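Local coordinates for dihydropteroate synthase (Burkholderia cenocepacia, PDB 2Y5S), which catalyses the joining of para-aminobenzoate to 6-hydroxymethyl-7,8-dihydropterin diphosphate, giving 7,8-dihydropteroate, the precursor of dihydrofolate, and diphosphate, at the interface of chains A and B. Sequence-based numbering; all coordinates share one arbitrary frame. Chains: chain A/B, Dihydropteroate synthase.

Contact 1: the interface of chains A and B. Residues chain A 283, 286-287, 290; chain B 207, 210-211, 260, 264.
Helix 274-291 of chain A packs against helix 204-211 of chain B, with A:Ala286, A:Val287 and A:Ala290 meeting B:Tyr207, B:Leu210 and B:Ala211, while the end of helix 251-263 of chain B and the loop residue B:Arg264 flank the patch. The methyl of A:Ala286 sits squarely over one face of the B:Tyr207 ring, CB lying 3.6 Å from the ring centroid in a CH-pi contact. B:Tyr207 reaches this place with CG beside its own backbone N and anti to the carbonyl carbon (chi1 -74°), which lays the ring against A:Ala286 and the CG2 methyl of A:Val287. One turn further on, A:Ala290 CB rests 3.3 Å from the backbone O of B:Tyr207, so the two helices come close where alanine fills the seam. A:Val287 is the wedge. Its CG2 methyl touches B:Leu210 CD2 at 3.7 Å, the two side chains crossing at about a right angle, and also lies near CD1 of the tyrosine ring. Its CG1 methyl, anti to the backbone N (chi1 172°), turns towards B:Ala211, and the valine carbonyl O is 3.7 Å from B:Ala211 CB. Both valine methyls face B:Cys260 SG, and CG1 also faces the guanidinium NH2 of B:Arg264, but SG and NH2 are modelled implausibly close together, making this flank doubtful. The patch lies on the outer helical layer of the TIM barrel, towards the C-terminal end of helix 274-291.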
loop_
_atom_site.group_PDB
_atom_site.type_symbol
_atom_site.label_atom_id
_atom_site.label_comp_id
_atom_site.label_asym_id
_atom_site.label_seq_id
_atom_site.Cartn_x
_atom_site.Cartn_y
_atom_site.Cartn_z
ATOM N N VAL A 283 5.184 2.453 -7.371
ATOM C CA VAL A 283 5.775 1.217 -6.866
ATOM C C VAL A 283 5.010 -0.000 -7.384
ATOM O O VAL A 283 5.591 -0.938 -7.937
ATOM C CB VAL A 283 5.819 1.197 -5.308
ATOM C CG1 VAL A 283 6.283 -0.167 -4.822
ATOM C CG2 VAL A 283 6.746 2.334 -4.782
ATOM N N ALA A 286 5.766 -0.731 -10.961
ATOM C CA ALA A 286 7.103 -1.273 -11.145
ATOM C C ALA A 286 7.127 -2.762 -10.812
ATOM O O ALA A 286 7.828 -3.535 -11.468
ATOM C CB ALA A 286 8.145 -0.493 -10.284
ATOM N N VAL A 287 6.358 -3.153 -9.790
ATOM C CA VAL A 287 6.260 -4.542 -9.394
ATOM C C VAL A 287 5.585 -5.332 -10.505
ATOM O O VAL A 287 6.094 -6.364 -10.927
ATOM C CB VAL A 287 5.448 -4.746 -8.095
ATOM C CG1 VAL A 287 5.212 -6.257 -7.844
ATOM C CG2 VAL A 287 6.182 -4.128 -6.895
ATOM N N ALA A 290 7.866 -5.819 -13.474
ATOM C CA ALA A 290 8.807 -6.902 -13.206
ATOM C C ALA A 290 8.104 -8.254 -13.330
ATOM O O ALA A 290 8.652 -9.158 -13.928
ATOM C CB ALA A 290 9.434 -6.757 -11.823
ATOM N N TYR B 207 13.053 -5.039 -8.274
ATOM C CA TYR B 207 11.626 -5.316 -8.511
ATOM C C TYR B 207 11.355 -6.743 -8.982
ATOM O O TYR B 207 10.286 -7.260 -8.714
ATOM C CB TYR B 207 10.974 -4.274 -9.411
ATOM C CG TYR B 207 10.756 -2.977 -8.663
ATOM C CD1 TYR B 207 9.680 -2.825 -7.793
ATOM C CD2 TYR B 207 11.640 -1.926 -8.778
ATOM C CE1 TYR B 207 9.489 -1.648 -7.097
ATOM C CE2 TYR B 207 11.446 -0.736 -8.074
ATOM C CZ TYR B 207 10.370 -0.605 -7.253
ATOM O OH TYR B 207 10.182 0.558 -6.539
ATOM N N LEU B 210 11.157 -8.405 -5.677
ATOM C CA LEU B 210 9.919 -8.086 -4.964
ATOM C C LEU B 210 8.717 -8.803 -5.583
ATOM O O LEU B 210 7.913 -9.378 -4.840
ATOM C CB LEU B 210 9.679 -6.587 -4.908
ATOM C CG LEU B 210 8.402 -6.082 -4.204
ATOM C CD1 LEU B 210 8.147 -6.804 -2.868
ATOM C CD2 LEU B 210 8.504 -4.585 -3.994
ATOM N N ALA B 211 8.600 -8.782 -6.918
ATOM C CA ALA B 211 7.507 -9.491 -7.632
ATOM C C ALA B 211 7.506 -11.005 -7.382
ATOM O O ALA B 211 6.441 -11.625 -7.300
ATOM C CB ALA B 211 7.584 -9.226 -9.145
ATOM N N CYS B 260 3.290 -4.731 -0.600
ATOM C CA CYS B 260 3.627 -5.683 -1.641
ATOM C C CYS B 260 4.385 -6.887 -1.082
ATOM O O CYS B 260 4.104 -8.035 -1.432
ATOM C CB CYS B 260 4.458 -4.999 -2.724
ATOM S SG CYS B 260 4.860 -6.095 -4.041
ATOM N N ARG B 264 3.150 -10.734 -0.882
ATOM C CA ARG B 264 3.981 -11.798 -1.431
ATOM C C ARG B 264 4.633 -12.698 -0.361
ATOM O O ARG B 264 5.657 -13.318 -0.629
ATOM C CB ARG B 264 5.053 -11.190 -2.353
ATOM C CG ARG B 264 4.768 -11.333 -3.847
ATOM C CD ARG B 264 3.539 -10.571 -4.303
ATOM N NE ARG B 264 3.788 -9.131 -4.331
ATOM C CZ ARG B 264 2.931 -8.220 -4.780
ATOM N NH1 ARG B 264 1.743 -8.551 -5.264
ATOM N NH2 ARG B 264 3.267 -6.954 -4.735
#

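Contact 2: the interface of chains A and B. Residues chain A 242, 245, 249, 252; chain B 276, 279.
With CG anti to the carbonyl carbon and beside the backbone N (chi1 -77°), B:Asp279 swings its carboxylate off helix 274-291 towards chain A; A:Lys245 takes the corresponding first torsion (chi1 -67°) and runs extended beyond CG to meet it from the opposite direction. The result is a salt bridge that is also a hydrogen bond, A:Lys245 NZ donating to B:Asp279 OD2 at 2.7 Å. OD2 accepts through its syn lone pair, on the side of B:Asp279 OD1, which lies 3.4 Å from A:Lys245 NZ, so the contact is lopsided rather than evenly shared. A:Ile242 packs across the aspartate at about a right angle: its CB is 3.5 Å from B:Asp279 OD1, and CG2 lies against the aspartate backbone near CA. The isoleucine thus packs mainly against OD1, while the lysine bond is to OD2. The nearby ammonium would probably favour the charged form of the aspartate and so strengthen the link. One turn before B:Asp279, B:Ala276 meets A:Ala252, at the start of helix 251-263 of chain A, with A:Ala252 CB lying 3.4 Å from the backbone O of B:Ala276; two small side chains let the helices approach closely here. OD2 is also tied back to chain A through water 1, which sits 2.9 Å from B:Asp279 OD2 and 3.1 Å from the main-chain O of A:Glu249.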
loop_
_atom_site.group_PDB
_atom_site.type_symbol
_atom_site.label_atom_id
_atom_site.label_comp_id
_atom_site.label_asym_id
_atom_site.label_seq_id
_atom_site.Cartn_x
_atom_site.Cartn_y
_atom_site.Cartn_z
ATOM N N ILE A 242 -7.815 1.143 12.461
ATOM C CA ILE A 242 -6.559 1.736 12.933
ATOM C C ILE A 242 -6.727 2.413 14.299
ATOM O O ILE A 242 -6.005 3.354 14.633
ATOM C CB ILE A 242 -5.901 2.699 11.857
ATOM C CG1 ILE A 242 -6.719 3.970 11.626
ATOM C CG2 ILE A 242 -5.708 1.978 10.531
ATOM C CD1 ILE A 242 -6.172 4.852 10.458
ATOM N N LYS A 245 -8.592 6.572 14.732
ATOM C CA LYS A 245 -7.964 7.839 14.369
ATOM C C LYS A 245 -8.887 8.670 13.454
ATOM O O LYS A 245 -9.638 8.110 12.638
ATOM C CB LYS A 245 -6.647 7.599 13.634
ATOM C CG LYS A 245 -5.516 6.977 14.448
ATOM C CD LYS A 245 -4.352 6.713 13.481
ATOM C CE LYS A 245 -3.143 6.111 14.144
ATOM N NZ LYS A 245 -1.978 6.241 13.227
ATOM N N GLU A 249 -5.715 11.723 9.849
ATOM C CA GLU A 249 -4.672 10.792 10.291
ATOM C C GLU A 249 -4.836 9.402 9.653
ATOM O O GLU A 249 -4.312 8.404 10.160
ATOM C CB GLU A 249 -4.671 10.686 11.819
ATOM C CG GLU A 249 -4.369 12.028 12.523
ATOM C CD GLU A 249 -4.448 11.951 14.045
ATOM O OE1 GLU A 249 -4.272 10.852 14.608
ATOM O OE2 GLU A 249 -4.674 13.012 14.687
ATOM N N ALA A 252 -1.975 6.934 5.541
ATOM C CA ALA A 252 -1.322 5.652 5.250
ATOM C C ALA A 252 -2.376 4.567 4.987
ATOM O O ALA A 252 -2.244 3.775 4.060
ATOM C CB ALA A 252 -0.374 5.238 6.381
ATOM N N ALA B 276 2.817 4.455 10.020
ATOM C CA ALA B 276 2.256 4.380 8.684
ATOM C C ALA B 276 2.209 2.948 8.182
ATOM O O ALA B 276 1.234 2.539 7.552
ATOM C CB ALA B 276 3.051 5.286 7.697
ATOM N N ASP B 279 -0.571 1.026 10.262
ATOM C CA ASP B 279 -1.893 1.425 9.752
ATOM C C ASP B 279 -2.199 0.723 8.424
ATOM O O ASP B 279 -3.304 0.165 8.240
ATOM C CB ASP B 279 -1.981 2.947 9.584
ATOM C CG ASP B 279 -2.189 3.698 10.906
ATOM O OD1 ASP B 279 -2.445 3.067 11.961
ATOM O OD2 ASP B 279 -2.118 4.954 10.884
HETATM O O HOH W 1 -3.318 6.012 8.450
#

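The centres of the C-alpha atoms of contacts 1 and 2 lie about 23 Å apart, and both use helix 274-291: chain A supplies its later turns in contact 1, chain B its first turns in contact 2. Helix 251-263 recurs, by its end from chain B in contact 1 and its start from chain A in contact 2. Because the interface is two-fold symmetric, each helix 274-291 joins both contacts, with mainly apolar packing towards the C-terminal end and a salt bridge beside alanine packing towards the N-terminal end. Together they would fix spacing and register, consistent with a dimer, though the structure alone does not prove one.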